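Local coordinates for melanin biosynthesis protein TyrA, putative (Shewanella oneidensis, PDB 2IIZ), which binds heme b and probably acts as a peroxidase of the dye-decolorizing (DyP) type, at residues S58-F63 against L107-Y112. Residues are numbered along the deposited sequence; the frame is centred on the assembly and turned at random.
Sequences SAFNGF and LRCDRY. With EDO (1,2-ethanediol), chain E; EDO (1,2-ethanediol), chain D.
Asn61 and Arg108 face each other as an antiparallel hydrogen-bonded pair: Arg108 N gives its hydrogen to Asn61 O at 2.7 Å, and Asn61 N returns a bond to Arg108 O at 3.0 Å. The second is straighter at hydrogen (169° against 135°), although its donor stands above the Arg108 carbonyl plane. Then the pairing slips by one residue: Asp110 N, just past strand 103-109, bonds Ser58 O at 3.1 Å where a regular ladder would use Ala59, which turns through a left-handed conformation. Arg108 O also meets CA of Phe60 at 3.4 Å in a CH...O contact.

The side chains of Asn61 and Arg108 run side by side, OD1 of Asn61 3.8 Å from CB of Arg108. Both are buried; Asn19 OD1 accepts from Asn61 ND2 and Arg108 NE, while Gln244 and the Glu17 carbonyl take the other guanidinium nitrogens. Arginine suits this place because its several N-H groups can bind different partners at once. CG of Phe60, anti to its backbone N (chi1 175°), sits beside its own carbonyl carbon, and one ring face meets Arg108 O; CD2 comes 4.2 Å from Cys109 CB. Gly62 and Leu107 form a non-hydrogen-bonded pair, glycine's missing side chain letting Leu107 CD2 sit close by. At the loop end, CB of Ser58 rests 3.7 Å from CG of Arg111.

Strands 130-139, 21-29, 103-109 and 61-67 follow the 4-1-3-2 order of the ferredoxin-like fold, with helices 34-54 and 112-125 against Phe60 and Leu107; this contact joins neighbours 3 and 2. Arg108 does not touch the heme, but Gln244 adjoins heme-binding Arg243, linking these strands to strand 238-249.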
loop_
_atom_site.group_PDB
_atom_site.type_symbol
_atom_site.label_atom_id
_atom_site.label_comp_id
_atom_site.label_asym_id
_atom_site.label_seq_id
_atom_site.Cartn_x
_atom_site.Cartn_y
_atom_site.Cartn_z
ATOM N N SER A 58 14.792 10.277 6.541
ATOM C CA SER A 58 14.152 9.349 5.597
ATOM C C SER A 58 13.858 10.031 4.270
ATOM O O SER A 58 12.904 9.676 3.587
ATOM C CB SER A 58 12.862 8.806 6.206
ATOM O OG SER A 58 11.858 9.806 6.278
ATOM N N ALA A 59 14.689 11.011 3.925
ATOM C CA ALA A 59 14.647 11.708 2.629
ATOM C C ALA A 59 13.251 12.116 2.165
ATOM O O ALA A 59 12.879 11.909 0.998
ATOM C CB ALA A 59 15.342 10.880 1.583
ATOM N N PHE A 60 12.477 12.699 3.078
ATOM C CA PHE A 60 11.107 13.068 2.757
ATOM C C PHE A 60 11.118 14.195 1.765
ATOM O O PHE A 60 11.978 15.085 1.829
ATOM C CB PHE A 60 10.322 13.500 3.993
ATOM C CG PHE A 60 8.944 13.991 3.676
ATOM C CD1 PHE A 60 8.739 15.290 3.206
ATOM C CD2 PHE A 60 7.844 13.159 3.840
ATOM C CE1 PHE A 60 7.456 15.758 2.898
ATOM C CE2 PHE A 60 6.561 13.610 3.540
ATOM C CZ PHE A 60 6.367 14.919 3.065
ATOM N N ASN A 61 10.156 14.168 0.846
ATOM C CA ASN A 61 9.936 15.309 -0.034
ATOM C C ASN A 61 8.623 15.154 -0.764
ATOM O O ASN A 61 8.045 14.067 -0.766
ATOM C CB ASN A 61 11.055 15.445 -1.041
ATOM C CG ASN A 61 11.077 14.309 -1.999
ATOM O OD1 ASN A 61 10.309 14.280 -2.979
ATOM N ND2 ASN A 61 11.955 13.343 -1.734
ATOM N N GLY A 62 8.170 16.253 -1.374
ATOM C CA GLY A 62 6.805 16.359 -1.843
ATOM C C GLY A 62 6.489 17.645 -2.594
ATOM O O GLY A 62 7.260 18.605 -2.579
ATOM N N PHE A 63 5.341 17.648 -3.261
ATOM C CA PHE A 63 4.836 18.848 -3.863
ATOM C C PHE A 63 3.324 18.841 -3.971
ATOM O O PHE A 63 2.709 17.782 -3.972
ATOM C CB PHE A 63 5.536 19.154 -5.212
ATOM C CG PHE A 63 5.214 18.210 -6.332
ATOM C CD1 PHE A 63 3.990 18.253 -6.983
ATOM C CD2 PHE A 63 6.148 17.290 -6.758
ATOM C CE1 PHE A 63 3.701 17.370 -8.041
ATOM C CE2 PHE A 63 5.861 16.422 -7.799
ATOM C CZ PHE A 63 4.632 16.470 -8.435
ATOM N N LEU A 107 3.574 12.926 -2.671
ATOM C CA LEU A 107 4.359 12.757 -1.444
ATOM C C LEU A 107 5.329 11.602 -1.536
ATOM O O LEU A 107 4.989 10.530 -2.050
ATOM C CB LEU A 107 3.446 12.539 -0.234
ATOM C CG LEU A 107 2.321 13.549 -0.053
ATOM C CD1 LEU A 107 1.446 13.171 1.145
ATOM C CD2 LEU A 107 2.860 14.964 0.099
ATOM N N ARG A 108 6.538 11.814 -1.018
ATOM C CA ARG A 108 7.587 10.786 -1.114
ATOM C C ARG A 108 8.460 10.634 0.117
ATOM O O ARG A 108 8.674 11.594 0.850
ATOM C CB ARG A 108 8.436 11.035 -2.361
ATOM C CG ARG A 108 8.026 10.099 -3.461
ATOM C CD ARG A 108 8.389 10.567 -4.790
ATOM N NE ARG A 108 9.821 10.590 -4.996
ATOM C CZ ARG A 108 10.407 10.644 -6.188
ATOM N NH1 ARG A 108 9.693 10.660 -7.308
ATOM N NH2 ARG A 108 11.720 10.676 -6.253
ATOM N N CYS A 109 8.955 9.409 0.333
ATOM C CA CYS A 109 9.774 9.092 1.506
ATOM C C CYS A 109 10.299 7.659 1.422
ATOM O O CYS A 109 9.691 6.794 0.765
ATOM C CB CYS A 109 8.926 9.228 2.782
ATOM S SG CYS A 109 9.839 9.260 4.341
ATOM N N ASP A 110 11.418 7.411 2.090
ATOM C CA ASP A 110 11.951 6.056 2.272
ATOM C C ASP A 110 11.254 5.286 3.415
ATOM O O ASP A 110 11.563 4.119 3.674
ATOM C CB ASP A 110 13.458 6.141 2.494
ATOM C CG ASP A 110 14.172 6.732 1.285
ATOM O OD1 ASP A 110 13.578 6.736 0.182
ATOM O OD2 ASP A 110 15.316 7.197 1.421
ATOM N N ARG A 111 10.314 5.951 4.083
ATOM C CA ARG A 111 9.510 5.339 5.136
ATOM C C ARG A 111 8.063 5.539 4.766
ATOM O O ARG A 111 7.642 6.640 4.406
ATOM C CB ARG A 111 9.776 5.989 6.497
ATOM C CG ARG A 111 11.122 5.641 7.084
ATOM C CD ARG A 111 11.325 6.186 8.474
ATOM N NE ARG A 111 10.294 5.728 9.413
ATOM C CZ ARG A 111 10.379 5.876 10.736
ATOM N NH1 ARG A 111 11.437 6.460 11.284
ATOM N NH2 ARG A 111 9.408 5.435 11.527
ATOM N N TYR A 112 7.310 4.460 4.869
ATOM C CA TYR A 112 5.904 4.416 4.476
ATOM C C TYR A 112 5.035 4.896 5.598
ATOM O O TYR A 112 4.001 5.482 5.364
ATOM C CB TYR A 112 5.576 2.968 4.163
ATOM C CG TYR A 112 4.182 2.587 3.719
ATOM C CD1 TYR A 112 3.151 2.420 4.650
ATOM C CD2 TYR A 112 3.899 2.350 2.368
ATOM C CE1 TYR A 112 1.870 2.045 4.243
ATOM C CE2 TYR A 112 2.612 1.970 1.940
ATOM C CZ TYR A 112 1.598 1.817 2.882
ATOM O OH TYR A 112 0.310 1.443 2.495
HETATM C C1 EDO E . 8.425 2.036 7.347
HETATM O O1 EDO E . 6.995 2.008 7.520
HETATM C C2 EDO E . 8.761 1.478 5.959
HETATM O O2 EDO E . 10.090 1.815 5.514
HETATM C C1 EDO D . 16.809 5.019 -0.951
HETATM O O1 EDO D . 17.561 5.537 -2.043
HETATM C C2 EDO D . 17.758 4.404 0.072
HETATM O O2 EDO D . 17.089 4.250 1.332
#